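PDB 3WGH: redox-sensing transcriptional repressor Rex from Thermoanaerobacter ethanolicus, which probably modulates transcription in response to the cellular NADH/NAD+ redox state, acting as a homodimeric DNA-binding repressor. Local coordinates for residues B[149-154]-B[173-178]; B[114-119]-B[135-140]; B[79-84]-B[108-113]. All coordinates share one frame; numbering follows the deposited sequence.

Interaction 1: B[149-154]-B[173-178]; sequences IGILCI and AIWNFL. With NAI (1,4-dihydronicotinamide adenine dinucleotide), chain I.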
loop_
_atom_site.group_PDB
_atom_site.type_symbol
_atom_site.label_atom_id
_atom_site.label_comp_id
_atom_site.label_asym_id
_atom_site.label_seq_id
_atom_site.Cartn_x
_atom_site.Cartn_y
_atom_site.Cartn_z
ATOM N N ILE B 149 4.813 3.119 -17.931
ATOM C CA ILE B 149 3.982 2.519 -16.897
ATOM C C ILE B 149 2.501 2.792 -17.131
ATOM O O ILE B 149 2.108 3.945 -17.269
ATOM C CB ILE B 149 4.367 3.051 -15.511
ATOM C CG1 ILE B 149 5.887 2.906 -15.321
ATOM C CG2 ILE B 149 3.455 2.406 -14.381
ATOM C CD1 ILE B 149 6.454 3.527 -14.069
ATOM N N GLY B 150 1.684 1.747 -17.014
ATOM C CA GLY B 150 0.220 1.900 -16.925
ATOM C C GLY B 150 -0.284 1.618 -15.489
ATOM O O GLY B 150 0.045 0.589 -14.880
ATOM N N ILE B 151 -0.981 2.597 -14.923
ATOM C CA ILE B 151 -1.569 2.480 -13.616
ATOM C C ILE B 151 -3.046 2.106 -13.805
ATOM O O ILE B 151 -3.796 2.809 -14.476
ATOM C CB ILE B 151 -1.473 3.811 -12.892
ATOM C CG1 ILE B 151 0.036 4.203 -12.859
ATOM C CG2 ILE B 151 -2.241 3.645 -11.548
ATOM C CD1 ILE B 151 0.399 5.567 -12.154
ATOM N N LEU B 152 -3.430 0.962 -13.275
ATOM C CA LEU B 152 -4.742 0.372 -13.581
ATOM C C LEU B 152 -5.715 0.562 -12.395
ATOM O O LEU B 152 -5.522 -0.018 -11.318
ATOM C CB LEU B 152 -4.513 -1.119 -13.845
ATOM C CG LEU B 152 -4.925 -1.787 -15.163
ATOM C CD1 LEU B 152 -5.435 -3.208 -14.819
ATOM C CD2 LEU B 152 -6.034 -1.027 -15.954
ATOM N N CYS B 153 -6.730 1.395 -12.576
ATOM C CA CYS B 153 -7.679 1.714 -11.460
ATOM C C CYS B 153 -9.101 1.579 -11.958
ATOM O O CYS B 153 -9.873 2.513 -11.861
ATOM C CB CYS B 153 -7.488 3.155 -10.935
ATOM S SG CYS B 153 -5.780 3.687 -10.593
ATOM N N ILE B 154 -9.377 0.473 -12.623
ATOM C CA ILE B 154 -10.708 0.198 -13.200
ATOM C C ILE B 154 -11.354 -0.921 -12.396
ATOM O O ILE B 154 -10.678 -1.612 -11.669
ATOM C CB ILE B 154 -10.614 -0.206 -14.701
ATOM C CG1 ILE B 154 -9.642 -1.367 -14.938
ATOM C CG2 ILE B 154 -10.197 0.978 -15.598
ATOM C CD1 ILE B 154 -9.827 -2.038 -16.334
ATOM N N ALA B 173 5.447 -1.823 -17.827
ATOM C CA ALA B 173 5.095 -2.129 -16.424
ATOM C C ALA B 173 3.646 -1.782 -16.174
ATOM O O ALA B 173 3.153 -0.812 -16.735
ATOM C CB ALA B 173 5.990 -1.283 -15.479
ATOM N N ILE B 174 3.006 -2.522 -15.271
ATOM C CA ILE B 174 1.637 -2.248 -14.839
ATOM C C ILE B 174 1.641 -2.102 -13.316
ATOM O O ILE B 174 2.057 -3.005 -12.584
ATOM C CB ILE B 174 0.657 -3.393 -15.282
ATOM C CG1 ILE B 174 0.579 -3.430 -16.829
ATOM C CG2 ILE B 174 -0.734 -3.128 -14.714
ATOM C CD1 ILE B 174 -0.459 -4.419 -17.395
ATOM N N TRP B 175 1.177 -0.947 -12.839
ATOM C CA TRP B 175 0.919 -0.755 -11.398
ATOM C C TRP B 175 -0.556 -1.044 -11.154
ATOM O O TRP B 175 -1.399 -0.280 -11.547
ATOM C CB TRP B 175 1.325 0.675 -10.961
ATOM C CG TRP B 175 1.514 0.834 -9.472
ATOM C CD1 TRP B 175 1.850 -0.149 -8.548
ATOM C CD2 TRP B 175 1.363 2.051 -8.725
ATOM N NE1 TRP B 175 1.980 0.408 -7.301
ATOM C CE2 TRP B 175 1.640 1.742 -7.359
ATOM C CE3 TRP B 175 1.058 3.365 -9.082
ATOM C CZ2 TRP B 175 1.585 2.688 -6.352
ATOM C CZ3 TRP B 175 0.977 4.334 -8.068
ATOM C CH2 TRP B 175 1.266 3.989 -6.712
ATOM N N ASN B 176 -0.860 -2.215 -10.604
ATOM C CA ASN B 176 -2.213 -2.737 -10.641
ATOM C C ASN B 176 -2.890 -2.584 -9.260
ATOM O O ASN B 176 -2.368 -3.095 -8.270
ATOM C CB ASN B 176 -2.191 -4.226 -11.036
ATOM C CG ASN B 176 -3.585 -4.873 -10.839
ATOM O OD1 ASN B 176 -4.593 -4.255 -11.179
ATOM N ND2 ASN B 176 -3.638 -6.024 -10.188
ATOM N N PHE B 177 -4.004 -1.852 -9.184
ATOM C CA PHE B 177 -4.788 -1.776 -7.966
ATOM C C PHE B 177 -5.922 -2.802 -7.914
ATOM O O PHE B 177 -6.605 -2.926 -6.899
ATOM C CB PHE B 177 -5.367 -0.356 -7.789
ATOM C CG PHE B 177 -4.336 0.650 -7.397
ATOM C CD1 PHE B 177 -4.156 0.992 -6.058
ATOM C CD2 PHE B 177 -3.461 1.179 -8.370
ATOM C CE1 PHE B 177 -3.092 1.924 -5.680
ATOM C CE2 PHE B 177 -2.484 2.146 -8.030
ATOM C CZ PHE B 177 -2.285 2.498 -6.695
ATOM N N LEU B 178 -6.171 -3.529 -8.984
ATOM C CA LEU B 178 -7.362 -4.405 -8.900
ATOM C C LEU B 178 -7.121 -5.643 -8.079
ATOM O O LEU B 178 -6.078 -6.249 -8.187
ATOM C CB LEU B 178 -7.894 -4.810 -10.261
ATOM C CG LEU B 178 -7.810 -3.918 -11.485
ATOM C CD1 LEU B 178 -8.908 -4.351 -12.405
ATOM C CD2 LEU B 178 -7.781 -2.394 -11.261
HETATM P PA NAI I . -14.717 3.898 -9.592
HETATM O O1A NAI I . -15.958 3.210 -10.066
HETATM O O2A NAI I . -14.744 5.218 -8.888
HETATM O O5B NAI I . -13.814 4.149 -10.887
HETATM C C5B NAI I . -13.652 3.208 -11.944
HETATM C C4B NAI I . -13.514 4.021 -13.233
HETATM O O4B NAI I . -13.102 3.135 -14.238
HETATM C C3B NAI I . -14.870 4.595 -13.709
HETATM O O3B NAI I . -14.664 5.931 -14.168
HETATM C C2B NAI I . -15.213 3.762 -14.935
HETATM O O2B NAI I . -15.869 4.490 -15.972
HETATM C C1B NAI I . -13.814 3.455 -15.442
HETATM N N9A NAI I . -13.734 2.260 -16.303
HETATM C C8A NAI I . -14.534 1.167 -16.256
HETATM N N7A NAI I . -14.043 0.307 -17.190
HETATM C C5A NAI I . -13.000 0.889 -17.827
HETATM C C6A NAI I . -12.135 0.526 -18.852
HETATM N N6A NAI I . -12.275 -0.684 -19.437
HETATM N N1A NAI I . -11.124 1.338 -19.241
HETATM C C2A NAI I . -10.993 2.549 -18.705
HETATM N N3A NAI I . -11.844 2.926 -17.751
HETATM C C4A NAI I . -12.820 2.115 -17.271
HETATM O O3 NAI I . -13.888 2.773 -8.751
HETATM P PN NAI I . -12.691 3.138 -7.737
HETATM O O1N NAI I . -13.342 3.210 -6.402
HETATM O O2N NAI I . -11.953 4.280 -8.417
HETATM O O5D NAI I . -11.742 1.820 -7.768
HETATM C C5D NAI I . -10.941 1.483 -8.907
HETATM C C4D NAI I . -10.363 0.101 -8.633
HETATM O O4D NAI I . -9.438 0.097 -7.522
HETATM C C3D NAI I . -11.468 -0.902 -8.309
HETATM O O3D NAI I . -11.082 -2.108 -8.973
HETATM C C2D NAI I . -11.331 -1.107 -6.817
HETATM O O2D NAI I . -11.892 -2.384 -6.447
HETATM C C1D NAI I . -9.811 -0.960 -6.631
HETATM N N1N NAI I . -9.354 -0.657 -5.264
HETATM C C2N NAI I . -8.301 -1.379 -4.768
HETATM C C3N NAI I . -7.819 -1.243 -3.531
HETATM C C7N NAI I . -6.620 -2.039 -3.163
HETATM O O7N NAI I . -6.259 -2.233 -1.999
HETATM N N7N NAI I . -5.869 -2.455 -4.192
HETATM C C4N NAI I . -8.452 -0.233 -2.569
HETATM C C5N NAI I . -9.610 0.516 -3.202
HETATM C C6N NAI I . -9.983 0.304 -4.471
#
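I151 and W175 pair across two neighbouring parallel strands, side by side and pointing the same way. The CD1 methyl of I151 lies close to the indole plane and meets its edge, 3.8 Å from CE3 of W175. The other branch, CG2 of I151, comes to the edge of the next ring, 3.8 Å from CE2 of F177. That phenyl closes the cluster by setting CE2 over one face of the indole, offset toward the rim, while the sulfur of C153 approaches obliquely, its SG 4.8 Å from the centroid of the F177 ring. On the opposite face of the sheet, CD1 of L152 packs against CG of L178 and against OD1 of N176.

Four backbone hydrogen bonds hold the strands together: G150 N to A173 O, W175 N to G150 O, L152 N to W175 O and F177 N to L152 O. The last, at 3.2 Å between N and O, carries the pairing one residue past the end of strand 173-176. There N176, with CG anti to its backbone N (chi1 170°), turns its carboxamide toward L178. OD1 of N176 accepts from L178 N at 2.8 Å, from above the carbonyl plane, in an Asx turn, and ND2 donates to L178 O and to OD1 of N192.

The loops after the two strands each offer a carbonyl to NADH: I154 O takes the ribose hydroxyl O3D at 2.8 Å, and F177 O takes the carboxamide N7N at 2.8 Å. Farther out, W175 NE1 bonds to S198 of the second subunit, linking this sheet to the dimer interface. Strand 149-152, helix 159-168 and strand 173-176 form a beta-alpha-beta unit whose C-terminal strand ends bind the dinucleotide, as in Rossmann folds.

Interaction 2: B[114-119]-B[135-140]; sequences GIFDIN and VETVED. With ZN (zinc ion), chain L; NAI (1,4-dihydronicotinamide adenine dinucleotide), chain I.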
loop_
_atom_site.group_PDB
_atom_site.type_symbol
_atom_site.label_atom_id
_atom_site.label_comp_id
_atom_site.label_asym_id
_atom_site.label_seq_id
_atom_site.Cartn_x
_atom_site.Cartn_y
_atom_site.Cartn_z
ATOM N N GLY B 114 -1.196 10.920 -19.589
ATOM C CA GLY B 114 -2.591 10.921 -19.985
ATOM C C GLY B 114 -3.436 10.082 -19.036
ATOM O O GLY B 114 -2.887 9.289 -18.237
ATOM N N ILE B 115 -4.752 10.304 -19.066
ATOM C CA ILE B 115 -5.664 9.564 -18.213
ATOM C C ILE B 115 -6.858 9.172 -19.049
ATOM O O ILE B 115 -7.317 9.978 -19.861
ATOM C CB ILE B 115 -6.060 10.357 -16.944
ATOM C CG1 ILE B 115 -6.988 9.518 -16.065
ATOM C CG2 ILE B 115 -6.807 11.628 -17.309
ATOM C CD1 ILE B 115 -6.883 9.866 -14.564
ATOM N N PHE B 116 -7.306 7.922 -18.915
ATOM C CA PHE B 116 -8.192 7.287 -19.862
ATOM C C PHE B 116 -9.373 6.732 -19.134
ATOM O O PHE B 116 -9.243 6.286 -18.000
ATOM C CB PHE B 116 -7.450 6.203 -20.656
ATOM C CG PHE B 116 -6.318 6.771 -21.489
ATOM C CD1 PHE B 116 -6.554 7.208 -22.822
ATOM C CD2 PHE B 116 -5.081 6.994 -20.916
ATOM C CE1 PHE B 116 -5.502 7.794 -23.585
ATOM C CE2 PHE B 116 -4.023 7.551 -21.658
ATOM C CZ PHE B 116 -4.253 8.000 -22.976
ATOM N N ASP B 117 -10.561 6.877 -19.728
ATOM C CA ASP B 117 -11.792 6.318 -19.134
ATOM C C ASP B 117 -12.748 5.871 -20.242
ATOM O O ASP B 117 -12.545 6.244 -21.411
ATOM C CB ASP B 117 -12.460 7.336 -18.205
ATOM C CG ASP B 117 -13.341 6.656 -17.136
ATOM O OD1 ASP B 117 -12.902 6.512 -15.962
ATOM O OD2 ASP B 117 -14.453 6.192 -17.480
ATOM N N ILE B 118 -13.699 4.981 -19.938
ATOM C CA ILE B 118 -14.728 4.646 -20.953
ATOM C C ILE B 118 -15.982 5.531 -20.814
ATOM O O ILE B 118 -16.929 5.351 -21.551
ATOM C CB ILE B 118 -15.295 3.207 -20.845
ATOM C CG1 ILE B 118 -15.743 2.904 -19.411
ATOM C CG2 ILE B 118 -14.401 2.190 -21.429
ATOM C CD1 ILE B 118 -16.178 1.468 -19.241
ATOM N N ASN B 119 -16.023 6.412 -19.822
ATOM C CA ASN B 119 -17.237 7.170 -19.498
ATOM C C ASN B 119 -17.261 8.545 -20.136
ATOM O O ASN B 119 -16.632 9.477 -19.623
ATOM C CB ASN B 119 -17.395 7.333 -17.972
ATOM C CG ASN B 119 -18.700 8.069 -17.584
ATOM O OD1 ASN B 119 -19.511 8.438 -18.454
ATOM N ND2 ASN B 119 -18.908 8.265 -16.285
ATOM N N VAL B 135 -10.605 5.669 -23.629
ATOM C CA VAL B 135 -9.639 4.599 -23.537
ATOM C C VAL B 135 -9.485 3.925 -24.899
ATOM O O VAL B 135 -8.562 3.157 -25.125
ATOM C CB VAL B 135 -10.000 3.578 -22.402
ATOM C CG1 VAL B 135 -11.252 2.791 -22.765
ATOM C CG2 VAL B 135 -8.830 2.619 -22.139
ATOM N N GLU B 136 -10.382 4.251 -25.824
ATOM C CA GLU B 136 -10.379 3.638 -27.141
ATOM C C GLU B 136 -9.059 3.889 -27.842
ATOM O O GLU B 136 -8.561 3.046 -28.600
ATOM C CB GLU B 136 -11.557 4.193 -27.983
ATOM C CG GLU B 136 -11.756 3.490 -29.332
ATOM C CD GLU B 136 -12.280 2.066 -29.159
ATOM O OE1 GLU B 136 -12.546 1.664 -27.989
ATOM O OE2 GLU B 136 -12.407 1.345 -30.187
ATOM N N THR B 137 -8.493 5.055 -27.558
ATOM C CA THR B 137 -7.278 5.531 -28.176
ATOM C C THR B 137 -5.976 5.158 -27.382
ATOM O O THR B 137 -4.918 5.623 -27.734
ATOM C CB THR B 137 -7.267 7.072 -28.254
ATOM O OG1 THR B 137 -7.294 7.607 -26.918
ATOM C CG2 THR B 137 -8.463 7.657 -29.109
ATOM N N VAL B 138 -6.070 4.399 -26.287
ATOM C CA VAL B 138 -4.901 4.179 -25.428
ATOM C C VAL B 138 -3.692 3.494 -26.098
ATOM O O VAL B 138 -2.531 3.887 -25.878
ATOM C CB VAL B 138 -5.336 3.452 -24.121
ATOM C CG1 VAL B 138 -5.593 1.974 -24.381
ATOM C CG2 VAL B 138 -4.328 3.689 -22.996
ATOM N N GLU B 139 -3.943 2.489 -26.928
ATOM C CA GLU B 139 -2.851 1.732 -27.566
ATOM C C GLU B 139 -2.039 2.655 -28.508
ATOM O O GLU B 139 -0.802 2.687 -28.473
ATOM C CB GLU B 139 -3.388 0.552 -28.379
ATOM C CG GLU B 139 -3.956 -0.555 -27.533
ATOM C CD GLU B 139 -4.635 -1.635 -28.364
ATOM O OE1 GLU B 139 -3.995 -2.210 -29.277
ATOM O OE2 GLU B 139 -5.811 -1.933 -28.067
ATOM N N ASP B 140 -2.756 3.417 -29.331
ATOM C CA ASP B 140 -2.109 4.469 -30.085
ATOM C C ASP B 140 -1.288 5.441 -29.204
ATOM O O ASP B 140 -0.166 5.783 -29.561
ATOM C CB ASP B 140 -3.168 5.232 -30.882
ATOM C CG ASP B 140 -3.613 4.469 -32.122
ATOM O OD1 ASP B 140 -2.807 3.668 -32.658
ATOM O OD2 ASP B 140 -4.743 4.707 -32.612
HETATM ZN ZN ZN L . -11.723 -0.968 -29.624
HETATM P PA NAI I . -14.717 3.898 -9.592
HETATM O O1A NAI I . -15.958 3.210 -10.066
HETATM O O2A NAI I . -14.744 5.218 -8.888
HETATM O O5B NAI I . -13.814 4.149 -10.887
HETATM C C5B NAI I . -13.652 3.208 -11.944
HETATM C C4B NAI I . -13.514 4.021 -13.233
HETATM O O4B NAI I . -13.102 3.135 -14.238
HETATM C C3B NAI I . -14.870 4.595 -13.709
HETATM O O3B NAI I . -14.664 5.931 -14.168
HETATM C C2B NAI I . -15.213 3.762 -14.935
HETATM O O2B NAI I . -15.869 4.490 -15.972
HETATM C C1B NAI I . -13.814 3.455 -15.442
HETATM N N9A NAI I . -13.734 2.260 -16.303
HETATM C C8A NAI I . -14.534 1.167 -16.256
HETATM N N7A NAI I . -14.043 0.307 -17.190
HETATM C C5A NAI I . -13.000 0.889 -17.827
HETATM C C6A NAI I . -12.135 0.526 -18.852
HETATM N N6A NAI I . -12.275 -0.684 -19.437
HETATM N N1A NAI I . -11.124 1.338 -19.241
HETATM C C2A NAI I . -10.993 2.549 -18.705
HETATM N N3A NAI I . -11.844 2.926 -17.751
HETATM C C4A NAI I . -12.820 2.115 -17.271
HETATM O O3 NAI I . -13.888 2.773 -8.751
HETATM P PN NAI I . -12.691 3.138 -7.737
HETATM O O1N NAI I . -13.342 3.210 -6.402
HETATM O O2N NAI I . -11.953 4.280 -8.417
HETATM O O5D NAI I . -11.742 1.820 -7.768
HETATM C C5D NAI I . -10.941 1.483 -8.907
HETATM C C4D NAI I . -10.363 0.101 -8.633
HETATM O O4D NAI I . -9.438 0.097 -7.522
HETATM C C3D NAI I . -11.468 -0.902 -8.309
HETATM O O3D NAI I . -11.082 -2.108 -8.973
HETATM C C2D NAI I . -11.331 -1.107 -6.817
HETATM O O2D NAI I . -11.892 -2.384 -6.447
HETATM C C1D NAI I . -9.811 -0.960 -6.631
HETATM N N1N NAI I . -9.354 -0.657 -5.264
HETATM C C2N NAI I . -8.301 -1.379 -4.768
HETATM C C3N NAI I . -7.819 -1.243 -3.531
HETATM C C7N NAI I . -6.620 -2.039 -3.163
HETATM O O7N NAI I . -6.259 -2.233 -1.999
HETATM N N7N NAI I . -5.869 -2.455 -4.192
HETATM C C4N NAI I . -8.452 -0.233 -2.569
HETATM C C5N NAI I . -9.610 0.516 -3.202
HETATM C C6N NAI I . -9.983 0.304 -4.471
HETATM O O HOH W 1 -9.609 -0.460 -30.576
#
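CG2 of V138 sits over the centre of the F116 phenyl face, 3.9 Å from the ring centroid, a CH-pi interaction only 8° off the ring normal. CB of F116 packs against CB of V135 at 4.1 Å. With CG anti to its carbonyl carbon (chi1 -63°), F116 carries its ring under the start of helix 138-144, where OG1 of T137, already bonded to D134 O, lies at the ring edge. F141 from the same helix adds an edge-to-face ring contact. Nearer the cofactor, CG2 of I118 and CG1 of V135 lie side by side at 3.5 Å, tighter than usual for carbon atoms.

A single hydrogen bond crosses between the segments, V135 N to D117 O at 3.0 Å, with the donor above the carbonyl plane. It ties the last residue of strand 110-117 to the 3-10 turn leading into the helix. An acidic residue at the end of the second strand of a Rossmann fold is the classic ribose ligand of NAD-binding proteins, and D117 follows this pattern. Its OD1 accepts the adenosine hydroxyl O3B at 2.6 Å and its OD2 accepts O2B at 2.7 Å. Each oxygen has a further donor: A92 N bonds to OD1, and N119 N reaches the anti lone pair of OD2 in an Asx turn, so that backbone amides fix the carboxylate's rotation.

The adenine is covered by apolar side chains, with CG1 of I118 over one face and CG2 of I154 on the opposite face; V135 approaches from the I118 side.

Metal binding lies apart from this pocket. E136, exposed and with its chain bent at chi2 (70°), binds zinc through OE2 at 2.5 Å, alongside a water.

Interaction 3: B[79-84]-B[108-113]; sequences LGLDKT and SGFNLK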
loop_
_atom_site.group_PDB
_atom_site.type_symbol
_atom_site.label_atom_id
_atom_site.label_comp_id
_atom_site.label_asym_id
_atom_site.label_seq_id
_atom_site.Cartn_x
_atom_site.Cartn_y
_atom_site.Cartn_z
ATOM N N LEU B 79 17.042 3.165 -6.677
ATOM C CA LEU B 79 15.608 3.013 -6.863
ATOM C C LEU B 79 15.170 3.528 -8.252
ATOM O O LEU B 79 14.016 3.340 -8.656
ATOM C CB LEU B 79 14.898 3.781 -5.781
ATOM C CG LEU B 79 14.932 2.992 -4.461
ATOM C CD1 LEU B 79 14.302 3.910 -3.486
ATOM C CD2 LEU B 79 14.133 1.580 -4.482
ATOM N N GLY B 80 16.108 4.122 -8.986
ATOM C CA GLY B 80 15.852 4.610 -10.336
ATOM C C GLY B 80 15.183 5.961 -10.312
ATOM O O GLY B 80 14.549 6.363 -11.271
ATOM N N LEU B 81 15.270 6.669 -9.198
ATOM C CA LEU B 81 14.475 7.874 -9.073
ATOM C C LEU B 81 15.212 9.109 -9.662
ATOM O O LEU B 81 14.770 10.258 -9.518
ATOM C CB LEU B 81 14.110 8.089 -7.615
ATOM C CG LEU B 81 13.319 6.932 -6.989
ATOM C CD1 LEU B 81 12.911 7.396 -5.608
ATOM C CD2 LEU B 81 12.092 6.635 -7.862
ATOM N N ASP B 82 16.333 8.867 -10.323
ATOM C CA ASP B 82 17.003 9.930 -11.085
ATOM C C ASP B 82 16.590 9.901 -12.560
ATOM O O ASP B 82 17.220 10.544 -13.382
ATOM C CB ASP B 82 18.525 9.777 -10.984
ATOM C CG ASP B 82 19.017 8.398 -11.436
ATOM O OD1 ASP B 82 18.310 7.354 -11.261
ATOM O OD2 ASP B 82 20.157 8.338 -11.931
ATOM N N LYS B 83 15.589 9.097 -12.900
ATOM C CA LYS B 83 15.211 8.911 -14.289
ATOM C C LYS B 83 13.775 9.368 -14.353
ATOM O O LYS B 83 13.215 9.690 -13.333
ATOM C CB LYS B 83 15.327 7.436 -14.697
ATOM C CG LYS B 83 16.736 6.859 -14.465
ATOM C CD LYS B 83 17.337 6.257 -15.730
ATOM C CE LYS B 83 18.842 6.126 -15.638
ATOM N NZ LYS B 83 19.299 5.252 -14.520
ATOM N N THR B 84 13.227 9.462 -15.553
ATOM C CA THR B 84 11.840 9.863 -15.783
ATOM C C THR B 84 11.109 8.650 -16.294
ATOM O O THR B 84 11.670 7.896 -17.099
ATOM C CB THR B 84 11.757 10.934 -16.878
ATOM O OG1 THR B 84 12.137 12.191 -16.316
ATOM C CG2 THR B 84 10.344 11.048 -17.432
ATOM N N SER B 108 9.020 12.794 -8.078
ATOM C CA SER B 108 9.973 11.698 -7.964
ATOM C C SER B 108 10.330 11.094 -9.323
ATOM O O SER B 108 11.026 10.074 -9.373
ATOM C CB SER B 108 9.474 10.609 -6.978
ATOM O OG SER B 108 9.109 11.169 -5.707
ATOM N N GLY B 109 9.814 11.690 -10.403
ATOM C CA GLY B 109 10.153 11.280 -11.794
ATOM C C GLY B 109 9.031 10.639 -12.615
ATOM O O GLY B 109 9.198 10.312 -13.774
ATOM N N PHE B 110 7.869 10.464 -12.007
ATOM C CA PHE B 110 6.768 9.786 -12.654
ATOM C C PHE B 110 5.874 10.815 -13.361
ATOM O O PHE B 110 5.012 11.440 -12.770
ATOM C CB PHE B 110 5.997 8.915 -11.638
ATOM C CG PHE B 110 6.848 7.815 -11.001
ATOM C CD1 PHE B 110 7.589 8.065 -9.862
ATOM C CD2 PHE B 110 6.942 6.574 -11.599
ATOM C CE1 PHE B 110 8.429 7.065 -9.319
ATOM C CE2 PHE B 110 7.691 5.547 -11.058
ATOM C CZ PHE B 110 8.462 5.782 -9.900
ATOM N N ASN B 111 6.083 10.975 -14.645
ATOM C CA ASN B 111 5.406 12.004 -15.378
ATOM C C ASN B 111 4.118 11.526 -15.957
ATOM O O ASN B 111 4.130 10.697 -16.844
ATOM C CB ASN B 111 6.304 12.470 -16.506
ATOM C CG ASN B 111 7.566 13.079 -16.001
ATOM O OD1 ASN B 111 8.631 12.862 -16.577
ATOM N ND2 ASN B 111 7.478 13.828 -14.891
ATOM N N LEU B 112 3.020 12.059 -15.458
ATOM C CA LEU B 112 1.670 11.678 -15.925
ATOM C C LEU B 112 1.357 12.291 -17.280
ATOM O O LEU B 112 1.237 13.515 -17.417
ATOM C CB LEU B 112 0.597 12.053 -14.914
ATOM C CG LEU B 112 -0.875 11.710 -15.289
ATOM C CD1 LEU B 112 -1.061 10.196 -15.330
ATOM C CD2 LEU B 112 -1.822 12.278 -14.236
ATOM N N LYS B 113 1.222 11.426 -18.267
ATOM C CA LYS B 113 1.078 11.864 -19.640
ATOM C C LYS B 113 -0.375 11.816 -20.131
ATOM O O LYS B 113 -0.736 12.548 -21.029
ATOM C CB LYS B 113 1.977 11.065 -20.587
ATOM C CG LYS B 113 3.483 11.203 -20.371
ATOM C CD LYS B 113 4.037 12.540 -20.814
ATOM C CE LYS B 113 4.274 12.536 -22.338
ATOM N NZ LYS B 113 5.066 11.313 -22.837
#
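L81 and F110 meet at an oblique crossing of their side chains, CD2 of L81 coming within 4.0 Å of CE1 of F110. L81 sits in a type I turn from G80 to K83, and CG anti to its carbonyl carbon (chi1 -59°) brings the branched end across to the phenyl. Y85 meets the F110 ring with the two planes inclined by about 25°, and S203 of the second subunit touches both L81 and F110.

Beside this pair the backbones draw together at G109, where no side chain intervenes. CA of T84 lies 3.3 Å from G109 O in a CA-H...O contact, and K83 O lies 3.8 Å from CA of G109. The positive phi of G109 (112°) ends the preceding helix in a Schellman motif.

Polar ends turn elsewhere: OG of S108 bonds to S104 O, and NZ of K83 to N207 of the second subunit. With no conventional hydrogen bond between the segments, the contact rests on van der Waals packing and a weak CA-H...O approach, the firmer polar links being made to flanking residues and the other subunit.

How the interactions relate
From the N terminus, interaction 3 closes first: its loop leaves helix 68-78 and takes in strand 85-90, the glycine-rich NAD-binding turn and two helices before returning at strand 110-117. Interaction 2 opens farther along that same strand and closes a loop holding strands 126-127 and 130-134, ending at helix 138-144. Interaction 1 follows, its loop built round helix 159-168. The three loops run in series and neither nest nor cross. They nevertheless converge on one sheet, where CD1 of I149 packs on CE2 of F110 at 3.8 Å. Interactions 1 and 2 share NADH, whereas interactions 1 and 3 both touch the second subunit.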